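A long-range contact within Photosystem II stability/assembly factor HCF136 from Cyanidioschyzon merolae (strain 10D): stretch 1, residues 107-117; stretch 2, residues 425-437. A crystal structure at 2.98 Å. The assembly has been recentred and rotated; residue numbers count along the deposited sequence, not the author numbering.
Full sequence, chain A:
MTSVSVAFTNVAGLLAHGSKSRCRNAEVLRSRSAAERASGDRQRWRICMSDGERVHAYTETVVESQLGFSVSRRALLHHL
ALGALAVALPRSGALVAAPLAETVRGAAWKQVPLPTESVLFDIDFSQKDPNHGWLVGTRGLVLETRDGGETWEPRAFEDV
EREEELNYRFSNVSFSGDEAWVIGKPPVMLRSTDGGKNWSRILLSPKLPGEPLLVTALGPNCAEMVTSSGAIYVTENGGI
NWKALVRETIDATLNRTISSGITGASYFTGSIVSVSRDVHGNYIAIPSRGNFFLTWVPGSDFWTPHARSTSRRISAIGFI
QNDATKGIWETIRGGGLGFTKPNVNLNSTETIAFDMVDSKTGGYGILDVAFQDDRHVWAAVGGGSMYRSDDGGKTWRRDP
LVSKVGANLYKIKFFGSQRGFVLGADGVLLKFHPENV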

# COMPACT_ATOMS: atom_id res chain seq x y z
N ALA A 107 -16.61 -11.46 -17.20
CA ALA A 107 -16.33 -10.12 -16.69
C ALA A 107 -15.80 -10.19 -15.26
O ALA A 107 -16.57 -10.32 -14.31
CB ALA A 107 -17.59 -9.27 -16.74
N ALA A 108 -14.47 -10.09 -15.12
CA ALA A 108 -13.81 -10.46 -13.88
C ALA A 108 -13.79 -9.35 -12.83
O ALA A 108 -13.58 -9.64 -11.65
CB ALA A 108 -12.37 -10.90 -14.16
N TRP A 109 -14.00 -8.09 -13.22
CA TRP A 109 -14.29 -7.03 -12.28
C TRP A 109 -15.61 -6.37 -12.64
O TRP A 109 -16.03 -6.39 -13.80
CB TRP A 109 -13.18 -5.96 -12.28
CG TRP A 109 -11.82 -6.43 -11.83
CD1 TRP A 109 -10.82 -6.90 -12.63
CD2 TRP A 109 -11.31 -6.44 -10.50
NE1 TRP A 109 -9.72 -7.23 -11.87
CE2 TRP A 109 -9.99 -6.95 -10.56
CE3 TRP A 109 -11.83 -6.08 -9.25
CZ2 TRP A 109 -9.20 -7.11 -9.43
CZ3 TRP A 109 -11.04 -6.23 -8.13
CH2 TRP A 109 -9.74 -6.75 -8.22
N LYS A 110 -16.28 -5.79 -11.65
CA LYS A 110 -17.51 -5.07 -11.94
C LYS A 110 -17.75 -4.06 -10.82
O LYS A 110 -17.39 -4.31 -9.67
CB LYS A 110 -18.70 -6.03 -12.13
CG LYS A 110 -20.00 -5.35 -12.52
CD LYS A 110 -21.10 -6.37 -12.69
CE LYS A 110 -22.31 -5.76 -13.37
NZ LYS A 110 -22.47 -6.36 -14.73
N GLN A 111 -18.34 -2.93 -11.18
CA GLN A 111 -18.36 -1.75 -10.33
C GLN A 111 -19.49 -1.80 -9.31
O GLN A 111 -20.65 -2.04 -9.65
CB GLN A 111 -18.48 -0.49 -11.19
CG GLN A 111 -18.74 0.78 -10.40
CD GLN A 111 -18.46 2.02 -11.22
OE1 GLN A 111 -18.07 1.93 -12.39
NE2 GLN A 111 -18.66 3.18 -10.62
N VAL A 112 -19.15 -1.58 -8.04
CA VAL A 112 -20.12 -1.34 -6.98
C VAL A 112 -20.38 0.17 -6.90
O VAL A 112 -19.45 0.92 -6.56
CB VAL A 112 -19.62 -1.88 -5.63
CG1 VAL A 112 -20.76 -1.90 -4.62
CG2 VAL A 112 -18.99 -3.25 -5.78
N PRO A 113 -21.59 0.63 -7.21
CA PRO A 113 -21.90 2.06 -7.05
C PRO A 113 -22.07 2.45 -5.59
O PRO A 113 -22.49 1.66 -4.75
CB PRO A 113 -23.21 2.22 -7.83
CG PRO A 113 -23.84 0.88 -7.77
CD PRO A 113 -22.73 -0.13 -7.74
N LEU A 114 -21.72 3.70 -5.30
CA LEU A 114 -21.77 4.26 -3.96
C LEU A 114 -22.27 5.70 -4.04
O LEU A 114 -22.26 6.31 -5.12
CB LEU A 114 -20.36 4.27 -3.32
CG LEU A 114 -19.48 3.03 -3.18
CD1 LEU A 114 -18.33 3.18 -4.14
CD2 LEU A 114 -18.96 2.83 -1.77
N PRO A 115 -22.77 6.27 -2.91
CA PRO A 115 -23.20 7.69 -2.88
C PRO A 115 -22.10 8.65 -2.42
O PRO A 115 -22.16 9.25 -1.33
CB PRO A 115 -24.38 7.65 -1.91
CG PRO A 115 -24.01 6.57 -0.94
CD PRO A 115 -23.21 5.54 -1.71
N THR A 116 -21.06 8.79 -3.24
CA THR A 116 -20.05 9.81 -3.01
C THR A 116 -19.22 10.00 -4.28
O THR A 116 -19.08 9.08 -5.10
CB THR A 116 -19.14 9.48 -1.82
OG1 THR A 116 -18.55 10.68 -1.33
CG2 THR A 116 -18.02 8.53 -2.24
N GLU A 117 -18.65 11.20 -4.41
CA GLU A 117 -17.71 11.54 -5.47
C GLU A 117 -16.27 11.60 -4.98
O GLU A 117 -15.39 12.02 -5.73
CB GLU A 117 -18.10 12.88 -6.10
N ALA A 425 -10.66 7.14 -8.29
CA ALA A 425 -11.18 8.47 -8.08
C ALA A 425 -12.65 8.54 -8.50
O ALA A 425 -13.16 7.66 -9.19
CB ALA A 425 -10.36 9.50 -8.86
N ASP A 426 -13.31 9.61 -8.06
CA ASP A 426 -14.74 9.82 -8.30
C ASP A 426 -15.55 8.61 -7.81
O ASP A 426 -16.47 8.13 -8.47
CB ASP A 426 -14.98 10.12 -9.80
CG ASP A 426 -16.43 10.48 -10.13
OD1 ASP A 426 -17.30 9.60 -10.26
OD2 ASP A 426 -16.69 11.69 -10.30
N GLY A 427 -15.16 8.08 -6.66
CA GLY A 427 -15.98 7.07 -6.02
C GLY A 427 -16.10 5.79 -6.81
O GLY A 427 -17.12 5.12 -6.73
N VAL A 428 -15.11 5.46 -7.63
CA VAL A 428 -15.16 4.26 -8.46
C VAL A 428 -14.59 3.10 -7.64
O VAL A 428 -13.43 3.14 -7.22
CB VAL A 428 -14.39 4.46 -9.77
CG1 VAL A 428 -14.31 3.15 -10.53
CG2 VAL A 428 -15.07 5.52 -10.63
N LEU A 429 -15.42 2.08 -7.42
CA LEU A 429 -14.99 0.87 -6.73
C LEU A 429 -15.44 -0.35 -7.51
O LEU A 429 -16.62 -0.49 -7.84
CB LEU A 429 -15.57 0.82 -5.31
CG LEU A 429 -15.74 -0.51 -4.61
CD1 LEU A 429 -14.39 -1.08 -4.26
CD2 LEU A 429 -16.54 -0.28 -3.34
N LEU A 430 -14.49 -1.24 -7.78
CA LEU A 430 -14.73 -2.46 -8.54
C LEU A 430 -14.49 -3.66 -7.63
O LEU A 430 -13.52 -3.68 -6.87
CB LEU A 430 -13.82 -2.57 -9.77
CG LEU A 430 -13.79 -1.53 -10.89
CD1 LEU A 430 -13.30 -0.18 -10.43
CD2 LEU A 430 -12.90 -2.03 -12.01
N LYS A 431 -15.37 -4.64 -7.71
CA LYS A 431 -15.31 -5.83 -6.87
C LYS A 431 -14.94 -7.02 -7.73
O LYS A 431 -15.40 -7.14 -8.87
CB LYS A 431 -16.65 -6.08 -6.17
CG LYS A 431 -16.87 -7.52 -5.76
CD LYS A 431 -17.96 -7.67 -4.73
CE LYS A 431 -17.92 -9.06 -4.12
NZ LYS A 431 -17.86 -10.11 -5.17
N PHE A 432 -14.10 -7.89 -7.19
CA PHE A 432 -13.48 -8.95 -7.98
C PHE A 432 -14.43 -10.13 -8.08
O PHE A 432 -15.07 -10.52 -7.10
CB PHE A 432 -12.15 -9.39 -7.38
CG PHE A 432 -11.44 -10.43 -8.19
CD1 PHE A 432 -11.03 -10.16 -9.48
CD2 PHE A 432 -11.18 -11.68 -7.66
CE1 PHE A 432 -10.38 -11.11 -10.23
CE2 PHE A 432 -10.52 -12.64 -8.40
CZ PHE A 432 -10.12 -12.36 -9.69
N HIS A 433 -14.50 -10.70 -9.28
CA HIS A 433 -15.39 -11.83 -9.56
C HIS A 433 -14.58 -13.02 -10.04
O HIS A 433 -14.25 -13.12 -11.24
CB HIS A 433 -16.45 -11.43 -10.58
CG HIS A 433 -17.56 -10.60 -10.00
ND1 HIS A 433 -18.69 -11.17 -9.45
CD2 HIS A 433 -17.72 -9.26 -9.89
CE1 HIS A 433 -19.50 -10.22 -9.02
NE2 HIS A 433 -18.93 -9.05 -9.28
N PRO A 434 -14.23 -13.95 -9.15
CA PRO A 434 -13.43 -15.12 -9.56
C PRO A 434 -14.12 -16.03 -10.57
O PRO A 434 -13.43 -16.89 -11.14
CB PRO A 434 -13.15 -15.85 -8.24
CG PRO A 434 -14.20 -15.36 -7.30
CD PRO A 434 -14.49 -13.95 -7.70
N GLU A 435 -15.44 -15.91 -10.77
CA GLU A 435 -16.09 -16.78 -11.75
C GLU A 435 -15.42 -16.73 -13.12
O GLU A 435 -15.45 -17.72 -13.86
CB GLU A 435 -17.57 -16.42 -11.98
CG GLU A 435 -18.57 -16.28 -10.84
CD GLU A 435 -18.33 -15.09 -9.96
OE1 GLU A 435 -18.76 -15.09 -8.80
OE2 GLU A 435 -17.70 -14.14 -10.46
N ASN A 436 -14.77 -15.61 -13.45
CA ASN A 436 -14.58 -15.22 -14.84
C ASN A 436 -13.12 -15.14 -15.30
O ASN A 436 -12.87 -14.71 -16.43
CB ASN A 436 -15.26 -13.87 -15.06
CG ASN A 436 -16.69 -13.85 -14.53
OD1 ASN A 436 -17.43 -14.82 -14.68
ND2 ASN A 436 -17.06 -12.76 -13.85
N VAL A 437 -12.17 -15.54 -14.46
CA VAL A 437 -10.77 -15.32 -14.79
C VAL A 437 -10.26 -16.36 -15.79
O VAL A 437 -10.17 -17.55 -15.48
CB VAL A 437 -9.91 -15.31 -13.53
CG1 VAL A 437 -8.46 -14.98 -13.87
CG2 VAL A 437 -10.46 -14.31 -12.53

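Two segments more than 300 residues apart in sequence pair as antiparallel strands and bury 951 Å² between them. Lys110 and Lys431 form the hydrogen-bonded pair of the ladder: Lys431 N donates to Lys110 O (2.8 Å, nearly linear at 175°) and Lys110 N to Lys431 O (3.2 Å). The ladder continues in both directions, with His433 N to Ala108 O at 2.8 Å and Val112 N to Leu429 O at 2.8 Å. Between these bonds, CA-H groups also meet carbonyls, as where Gln111 CA lies 3.3 Å from Leu429 O.

Strand alternation sorts the side chains. Trp109, Gln111, Leu430 and Phe432 share one face of the sheet; Lys110 and Lys431 project from the other. Trp109 takes chi1 m (-63°) with chi2 at 92°, which carries its indole across toward the partner strand, so that the far end of the ring comes nearer to it than CB does. The six-membered ring thereby comes against Phe432, whose CB sits over the ring face, 3.8 Å from the centroid; the closest atoms are Trp109 CZ3 and Phe432 CB at 3.4 Å. Phe432, with chi1 t (-177°), turns the edge of its ring toward that same indole ring, the centroids 4.8 Å apart and the planes at 55°. Leu430 has chi1 m and chi2 p, and its CD2 packs 3.9 Å from Trp109 CB, while Leu430 O lies at the indole edge, 3.8 Å from Trp109 CZ3.

On the opposite face, Lys110 is extended through three t torsions. Its CB lies 4.1 Å from His433 CD2, so the contact with the imidazole is made at the base of the chain. Lys431 is also t through chi3 before chi4 turns to m; its CB packs 3.7 Å from Val112 CG2, and its NZ makes a weak hydrogen bond to Phe432 O at 3.4 Å. His433, chi1 m, points its CB toward the first stretch, and its ND1 donates a weak bond to Glu435 OE2 (3.3 Å).

Beyond the paired strands, Leu114 points toward the second stretch, and its CD1 reaches Leu429 CB at 3.8 Å and Gly427 O at 3.5 Å. Gly427 has positive phi (64°), which by itself favours glycine; an ideal CB would also stand 2.3 Å from Thr116 O, a clash. At the far end, Asn436 (chi1 m) directs its amide back to the first stretch: ND2 lies 2.5 Å from Ala107 O, but the 129° angle leaves this hydrogen bond weak.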